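Local structure of putative citrate lyase, alfa subunit (2HJ0) at residues 291-294 against 295-299; 336-339 against 340-344. The protein belongs to the CitF family of citrate lyase alpha subunits and is built round two large mixed beta-sheets accompanied by helices. All coordinates share one frame; numbering follows the deposited sequence.

Interaction 1. Residues 291-294 against 295-299; sequences MREQ and MIKDD
Lys297 lies alongside Glu293, one helical turn earlier, and the two side chains point the same way. Lys297 CB sits 3.7 Å from Gln294 O. Because CG is placed beside the backbone N (chi1 -61°), it passes close to the carbonyl oxygen of Glu293, and Lys297 CD then packs 3.5 Å from Gln294 OE1. The chain runs extended as far as CE, and a bend at chi4 (-57°) turns Lys297 NZ to Glu293 OE2 at 3.0 Å, a salt bridge whose hydrogen bond is weak. Such i to i+4 pairing is carried here by the closing turn of helix 282-297, the helix of a beta-alpha-beta unit with strands 275-277 and 302-305. Its backbone bonds run on to Lys297 N, 2.9 Å from Glu293 O, and to Asp298 N, 3.2 Å from Gln294 O; Asp298 is where helical backbone angles end. Its carboxylate is turned back toward that last turn, yet OD2 is hydrogen-bonded to Tyr270 OH, which also makes a weak bond to Gln294 O. On another side of the turn, Ile296 CD1 lies over one face of the Arg292 guanidinium, 3.8 Å from Arg292 CZ, while Arg292 NH1 is engaged in a salt bridge with Glu319. Selenomethionine Met295 brings its CB to 3.5 Å from Met291 O, and its side chain then runs off to meet Phe274 and Ile300.

Interaction 2. Residues 336-339 against 340-344; sequences AVSL and DRNAE
Between Val337-Ser338 and Arg341-Asn342 the contact is a local one, within the final turn of helix 333-341, which lies in the connection between the neighbouring parallel strands 322-327 and 346-348. The backbone sets the turn: Arg341 N donates to Val337 O at 3.0 Å with a nearly straight N-H...O angle of 165°, and Asn342 N follows with a bond of 2.9 Å to Ser338 O. Asn342 is also the first residue to leave helical backbone angles, so this second bond comes just as the chain turns out of the helix. Among the side chains, Arg341 folds back on the turn. Its chain leaves CB extended and then bends at chi3 (-41°), which brings the guanidinium back along the preceding turn. There the flat group lies against the helix, with Ser338 CA over the centre of one face, 4.1 Å above its plane. Val337 approaches the same group obliquely: CG1, anti to its own backbone N, comes to 3.4 Å from Arg341 NH2 and 4.1 Å from Arg341 NE. The guanidinium thus packs against backbone and aliphatic atoms, while its charge is paired with Glu318, whose OE1 forms a salt bridge with Arg341 NH1. Asp340, just before Arg341 in the chain, rests its CB 3.4 Å from Val337 O. The hydroxyl of the buried Ser338 is hydrogen-bonded to His346 ND1, tying this turn to strand 346-348. Ser338, Arg341 and Asn342 pack on helix 311-318, through Val314, Leu317 and Glu318, whereas Leu339 touches His346 and Glu348 of strand 346-348, and the loop residues Thr181 and Ser189.

Overall arrangement
Interactions 1 and 2 are both C-terminal helix turns of partly buried character, in helices that join strands of the same nine-stranded sheet. They do not touch: their nearest atoms are about 15 Å apart and their centres 24 Å. Their arginines nevertheless reach consecutive residues, Arg292 pairing with Glu319 and Arg341 with Glu318, at the end of helix 311-318 and just beyond it. In interaction 1 an exposed lysine-glutamate pair joins side chains of the turn itself, and buried selenomethionines lie along its inner side. Interaction 2 has no salt bridge across its two segments; a buried serine takes its polar partner from strand 346-348, and Glu344 O reaches Thr216 of the second subunit.

Interaction 1. Residues 291-294 against 295-299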
loop_
_atom_site.group_PDB
_atom_site.type_symbol
_atom_site.label_atom_id
_atom_site.label_comp_id
_atom_site.label_asym_id
_atom_site.label_seq_id
_atom_site.Cartn_x
_atom_site.Cartn_y
_atom_site.Cartn_z
HETATM N N MSE A 291 14.109 -2.685 32.035
HETATM C CA MSE A 291 14.333 -3.670 30.995
HETATM C C MSE A 291 15.663 -3.381 30.286
HETATM O O MSE A 291 16.491 -4.283 30.111
HETATM C CB MSE A 291 13.178 -3.627 29.998
HETATM C CG MSE A 291 12.712 -4.987 29.520
HETATM SE SE MSE A 291 11.418 -4.809 28.109
HETATM C CE MSE A 291 9.999 -3.962 29.124
ATOM N N ARG A 292 15.851 -2.120 29.890
ATOM C CA ARG A 292 17.068 -1.669 29.213
ATOM C C ARG A 292 18.306 -2.059 30.032
ATOM O O ARG A 292 19.245 -2.660 29.509
ATOM C CB ARG A 292 17.042 -0.139 29.013
ATOM C CG ARG A 292 18.200 0.407 28.172
ATOM C CD ARG A 292 18.112 1.912 27.956
ATOM N NE ARG A 292 18.720 2.652 29.054
ATOM C CZ ARG A 292 19.995 3.028 29.100
ATOM N NH1 ARG A 292 20.814 2.745 28.094
ATOM N NH2 ARG A 292 20.462 3.663 30.171
ATOM N N GLU A 293 18.288 -1.710 31.315
ATOM C CA GLU A 293 19.373 -2.013 32.232
ATOM C C GLU A 293 19.730 -3.496 32.159
ATOM O O GLU A 293 20.893 -3.855 32.016
ATOM C CB GLU A 293 18.952 -1.646 33.656
ATOM C CG GLU A 293 20.080 -1.638 34.679
ATOM C CD GLU A 293 19.569 -1.531 36.115
ATOM O OE1 GLU A 293 18.816 -0.572 36.411
ATOM O OE2 GLU A 293 19.925 -2.403 36.946
ATOM N N GLN A 294 18.727 -4.358 32.248
ATOM C CA GLN A 294 18.971 -5.788 32.180
ATOM C C GLN A 294 19.469 -6.206 30.818
ATOM O O GLN A 294 20.252 -7.142 30.704
ATOM C CB GLN A 294 17.701 -6.567 32.516
ATOM C CG GLN A 294 17.668 -7.109 33.939
ATOM C CD GLN A 294 18.511 -8.352 34.106
ATOM O OE1 GLN A 294 19.696 -8.362 33.780
ATOM N NE2 GLN A 294 17.899 -9.414 34.621
HETATM N N MSE A 295 19.006 -5.526 29.778
HETATM C CA MSE A 295 19.442 -5.865 28.430
HETATM C C MSE A 295 20.891 -5.460 28.245
HETATM O O MSE A 295 21.610 -6.067 27.453
HETATM C CB MSE A 295 18.586 -5.158 27.386
HETATM C CG MSE A 295 17.161 -5.676 27.285
HETATM SE SE MSE A 295 16.041 -4.517 26.188
HETATM C CE MSE A 295 16.710 -5.065 24.440
ATOM N N ILE A 296 21.307 -4.421 28.968
ATOM C CA ILE A 296 22.678 -3.950 28.888
ATOM C C ILE A 296 23.590 -4.895 29.681
ATOM O O ILE A 296 24.637 -5.284 29.182
ATOM C CB ILE A 296 22.798 -2.497 29.404
ATOM C CG1 ILE A 296 22.086 -1.548 28.448
ATOM C CG2 ILE A 296 24.254 -2.096 29.495
ATOM C CD1 ILE A 296 22.044 -0.115 28.915
ATOM N N LYS A 297 23.188 -5.274 30.895
ATOM C CA LYS A 297 23.982 -6.193 31.709
ATOM C C LYS A 297 24.341 -7.393 30.835
ATOM O O LYS A 297 25.509 -7.785 30.734
ATOM C CB LYS A 297 23.191 -6.685 32.928
ATOM C CG LYS A 297 22.746 -5.589 33.906
ATOM C CD LYS A 297 22.030 -6.176 35.136
ATOM C CE LYS A 297 21.422 -5.077 36.015
ATOM N NZ LYS A 297 22.431 -4.071 36.483
ATOM N N ASP A 298 23.313 -7.974 30.221
ATOM C CA ASP A 298 23.475 -9.098 29.311
ATOM C C ASP A 298 23.813 -8.401 28.000
ATOM O O ASP A 298 23.845 -7.178 27.948
ATOM C CB ASP A 298 22.160 -9.880 29.174
ATOM C CG ASP A 298 21.583 -10.304 30.523
ATOM O OD1 ASP A 298 22.311 -10.942 31.309
ATOM O OD2 ASP A 298 20.400 -9.999 30.800
ATOM N N ASP A 299 24.083 -9.137 26.937
ATOM C CA ASP A 299 24.395 -8.440 25.703
ATOM C C ASP A 299 23.297 -8.703 24.694
ATOM O O ASP A 299 23.497 -8.563 23.485
ATOM C CB ASP A 299 25.753 -8.894 25.171
ATOM C CG ASP A 299 26.344 -7.914 24.176
ATOM O OD1 ASP A 299 26.293 -6.693 24.453
ATOM O OD2 ASP A 299 26.864 -8.367 23.127
#

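Interaction 2. Residues 336-339 against 340-344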
loop_
_atom_site.group_PDB
_atom_site.type_symbol
_atom_site.label_atom_id
_atom_site.label_comp_id
_atom_site.label_asym_id
_atom_site.label_seq_id
_atom_site.Cartn_x
_atom_site.Cartn_y
_atom_site.Cartn_z
ATOM N N ALA A 336 7.437 10.994 16.510
ATOM C CA ALA A 336 6.989 11.270 15.171
ATOM C C ALA A 336 8.216 11.695 14.373
ATOM O O ALA A 336 8.381 11.305 13.224
ATOM C CB ALA A 336 5.948 12.354 15.177
ATOM N N VAL A 337 9.101 12.472 14.985
ATOM C CA VAL A 337 10.292 12.927 14.279
ATOM C C VAL A 337 11.168 11.764 13.864
ATOM O O VAL A 337 11.663 11.717 12.738
ATOM C CB VAL A 337 11.099 13.889 15.146
ATOM C CG1 VAL A 337 12.409 14.261 14.447
ATOM C CG2 VAL A 337 10.262 15.146 15.411
ATOM N N SER A 338 11.344 10.825 14.785
ATOM C CA SER A 338 12.154 9.637 14.554
ATOM C C SER A 338 11.685 8.820 13.354
ATOM O O SER A 338 12.497 8.238 12.624
ATOM C CB SER A 338 12.137 8.757 15.796
ATOM O OG SER A 338 13.021 7.676 15.632
ATOM N N LEU A 339 10.373 8.770 13.161
ATOM C CA LEU A 339 9.797 8.023 12.056
ATOM C C LEU A 339 10.386 8.487 10.739
ATOM O O LEU A 339 10.408 7.749 9.756
ATOM C CB LEU A 339 8.287 8.211 12.028
ATOM C CG LEU A 339 7.553 7.523 10.878
ATOM C CD1 LEU A 339 7.778 6.018 10.943
ATOM C CD2 LEU A 339 6.067 7.852 10.969
ATOM N N ASP A 340 10.869 9.720 10.729
ATOM C CA ASP A 340 11.461 10.285 9.537
ATOM C C ASP A 340 12.987 10.230 9.570
ATOM O O ASP A 340 13.623 9.892 8.571
ATOM C CB ASP A 340 10.996 11.732 9.381
ATOM C CG ASP A 340 11.743 12.465 8.287
ATOM O OD1 ASP A 340 11.698 12.009 7.124
ATOM O OD2 ASP A 340 12.378 13.497 8.592
ATOM N N ARG A 341 13.557 10.562 10.724
ATOM C CA ARG A 341 15.006 10.591 10.935
ATOM C C ARG A 341 15.683 9.229 10.769
ATOM O O ARG A 341 16.634 9.098 10.000
ATOM C CB ARG A 341 15.305 11.139 12.334
ATOM C CG ARG A 341 16.782 11.384 12.641
ATOM C CD ARG A 341 17.013 11.463 14.159
ATOM N NE ARG A 341 15.956 12.214 14.844
ATOM C CZ ARG A 341 15.394 11.824 15.983
ATOM N NH1 ARG A 341 15.799 10.691 16.551
ATOM N NH2 ARG A 341 14.436 12.556 16.550
ATOM N N ASN A 342 15.191 8.221 11.484
ATOM C CA ASN A 342 15.781 6.894 11.397
ATOM C C ASN A 342 15.027 6.009 10.408
ATOM O O ASN A 342 14.662 4.876 10.739
ATOM C CB ASN A 342 15.794 6.219 12.775
ATOM C CG ASN A 342 16.470 7.061 13.848
ATOM O OD1 ASN A 342 15.813 7.546 14.759
ATOM N ND2 ASN A 342 17.786 7.228 13.746
ATOM N N ALA A 343 14.802 6.511 9.196
ATOM C CA ALA A 343 14.071 5.766 8.167
ATOM C C ALA A 343 14.478 4.304 8.106
ATOM O O ALA A 343 15.586 3.948 8.489
ATOM C CB ALA A 343 14.280 6.412 6.813
ATOM N N GLU A 344 13.566 3.469 7.615
ATOM C CA GLU A 344 13.767 2.021 7.485
ATOM C C GLU A 344 13.807 1.326 8.848
ATOM O O GLU A 344 13.108 0.339 9.050
ATOM C CB GLU A 344 15.043 1.713 6.685
ATOM C CG GLU A 344 16.215 1.229 7.517
ATOM C CD GLU A 344 17.533 1.806 7.043
ATOM O OE1 GLU A 344 18.587 1.421 7.603
ATOM O OE2 GLU A 344 17.507 2.649 6.114
#